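Local structure of quinoline 2-oxidoreductase large subunit (Pseudomonas putida, 1T3Q) at the interface of chains A and B. The protein is the molybdenum-bearing large subunit of a hydroxylase that oxidises quinoline at carbon 2, holding its metal on a molybdopterin cytosine dinucleotide cofactor. Coordinates in Å, arbitrary orientation; residue numbers count along the deposited sequence, not the author numbering. Chains: chain A/B, quinoline 2-oxidoreductase large subunit.

The interface of chains A and B. Residues chain A 2-3, 559, 627-629; chain B 619-621, 623.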
loop_
_atom_site.group_PDB
_atom_site.type_symbol
_atom_site.label_atom_id
_atom_site.label_comp_id
_atom_site.label_asym_id
_atom_site.label_seq_id
_atom_site.Cartn_x
_atom_site.Cartn_y
_atom_site.Cartn_z
ATOM N N MET A 2 9.117 -6.832 34.860
ATOM C CA MET A 2 9.397 -7.725 33.741
ATOM C C MET A 2 10.097 -7.034 32.572
ATOM O O MET A 2 10.866 -7.663 31.843
ATOM C CB MET A 2 8.102 -8.384 33.255
ATOM C CG MET A 2 7.519 -9.399 34.233
ATOM S SD MET A 2 8.757 -10.598 34.770
ATOM C CE MET A 2 9.146 -11.424 33.214
ATOM N N LYS A 3 9.847 -5.740 32.396
ATOM C CA LYS A 3 10.464 -5.001 31.295
ATOM C C LYS A 3 11.979 -4.888 31.461
ATOM O O LYS A 3 12.690 -4.574 30.507
ATOM C CB LYS A 3 9.850 -3.599 31.177
ATOM C CG LYS A 3 10.115 -2.688 32.363
ATOM C CD LYS A 3 9.465 -1.326 32.162
ATOM C CE LYS A 3 9.825 -0.367 33.280
ATOM N NZ LYS A 3 9.318 1.004 33.002
ATOM N N ARG A 559 13.248 -10.176 24.844
ATOM C CA ARG A 559 12.115 -10.610 25.656
ATOM C C ARG A 559 11.044 -11.344 24.852
ATOM O O ARG A 559 10.588 -12.415 25.248
ATOM C CB ARG A 559 11.452 -9.408 26.343
ATOM C CG ARG A 559 12.199 -8.815 27.529
ATOM C CD ARG A 559 11.196 -8.104 28.450
ATOM N NE ARG A 559 10.227 -9.062 28.981
ATOM C CZ ARG A 559 8.980 -8.772 29.350
ATOM N NH1 ARG A 559 8.198 -9.734 29.819
ATOM N NH2 ARG A 559 8.503 -7.539 29.240
ATOM N N THR A 627 4.704 -10.649 22.325
ATOM C CA THR A 627 5.105 -9.253 22.378
ATOM C C THR A 627 5.571 -8.907 23.789
ATOM O O THR A 627 5.030 -9.412 24.772
ATOM C CB THR A 627 3.913 -8.343 21.992
ATOM O OG1 THR A 627 3.473 -8.685 20.671
ATOM C CG2 THR A 627 4.311 -6.871 22.029
ATOM N N ALA A 628 6.578 -8.048 23.886
ATOM C CA ALA A 628 7.095 -7.647 25.183
ATOM C C ALA A 628 7.797 -6.306 25.110
ATOM O O ALA A 628 8.501 -6.011 24.146
ATOM C CB ALA A 628 8.068 -8.706 25.709
ATOM N N THR A 629 7.599 -5.484 26.131
ATOM C CA THR A 629 8.271 -4.205 26.172
ATOM C C THR A 629 9.542 -4.384 26.992
ATOM O O THR A 629 9.629 -5.292 27.828
ATOM C CB THR A 629 7.404 -3.116 26.827
ATOM O OG1 THR A 629 8.105 -1.868 26.777
ATOM C CG2 THR A 629 7.112 -3.471 28.285
ATOM N N GLY B 619 7.216 -6.517 39.922
ATOM C CA GLY B 619 7.122 -7.662 39.028
ATOM C C GLY B 619 6.159 -7.491 37.863
ATOM O O GLY B 619 5.923 -8.425 37.098
ATOM N N PHE B 620 5.610 -6.292 37.727
ATOM C CA PHE B 620 4.654 -5.975 36.665
ATOM C C PHE B 620 5.243 -6.082 35.262
ATOM O O PHE B 620 6.418 -5.790 35.050
ATOM C CB PHE B 620 4.142 -4.548 36.872
ATOM C CG PHE B 620 3.011 -4.152 35.963
ATOM C CD1 PHE B 620 3.113 -3.011 35.171
ATOM C CD2 PHE B 620 1.817 -4.872 35.952
ATOM C CE1 PHE B 620 2.041 -2.586 34.384
ATOM C CE2 PHE B 620 0.737 -4.455 35.167
ATOM C CZ PHE B 620 0.851 -3.309 34.384
ATOM N N ASP B 621 4.425 -6.522 34.310
ATOM C CA ASP B 621 4.850 -6.585 32.914
ATOM C C ASP B 621 3.935 -5.565 32.252
ATOM O O ASP B 621 2.746 -5.822 32.071
ATOM C CB ASP B 621 4.623 -7.965 32.299
ATOM C CG ASP B 621 5.173 -8.056 30.876
ATOM O OD1 ASP B 621 5.194 -9.162 30.303
ATOM O OD2 ASP B 621 5.590 -7.011 30.331
ATOM N N THR B 623 3.623 -4.619 29.285
ATOM C CA THR B 623 3.260 -4.854 27.894
ATOM C C THR B 623 1.747 -4.957 27.737
ATOM O O THR B 623 1.136 -5.881 28.269
ATOM C CB THR B 623 3.889 -6.161 27.376
ATOM O OG1 THR B 623 5.274 -6.206 27.741
ATOM C CG2 THR B 623 3.773 -6.232 25.860
HETATM O O HOH W 1 5.023 -9.920 27.711
#
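A:Arg559 and B:Asp621 meet tip to tip in one patch of a two-fold symmetric interface between two large subunits of this xanthine dehydrogenase family enzyme, repeated with the chains exchanged; whether the pair also forms in solution the structure alone does not show. The aspartate sits in the B:Gly619 to B:Thr623 loop, its CG anti to the backbone N (chi1 -175°), which sends the carboxylate toward A:Arg559. Its CB packs 3.6 Å from CB of A:Met2, the two side chains crossing at about a right angle. CG lies at the edge of the guanidinium, in its plane. Carboxylate oxygen OD1 takes NH1 of A:Arg559 at 3.1 Å in a salt bridge, and a water joins OD1 to the carbonyl O of A:Thr627. OD2 receives NH2 of A:Arg559 at 3.2 Å. Both N-H groups point almost straight at their oxygens yet approach from above the carboxylate, the two planes standing 54° apart. OD2 of B:Asp621 also accepts the hydroxyl OG1 of B:Thr623 at 2.7 Å, on the syn side but tilted out of the carboxylate plane, and the backbone N of the same threonine. Three donors thus grip OD2, which would probably favour its charged form. An alanine in place of B:Asp621 would probably leave the arginine's charge without its mate and the B:Thr623 hydroxyl freer to turn. A:Arg559 emerges from helix 549-576 and is steadied within chain A: NH2 gives a second bond to the carbonyl O of A:Thr629, CB of A:Ala628 lies over the centre of one guanidinium face, and A:Met2 O lies toward the rim of the opposite face. OG1 of B:Thr623, beside its own backbone N (chi1 -47°), accepts the backbone N of A:Thr629 at 2.9 Å, tying the loop to strand 625-629. Its methyl CG2 rests 3.7 Å from CA of A:Ala628. At the other end of the loop, A:Met2 N donates to B:Phe620 O at 2.9 Å from above the carbonyl plane, and A:Met2 CG touches B:Gly619 O.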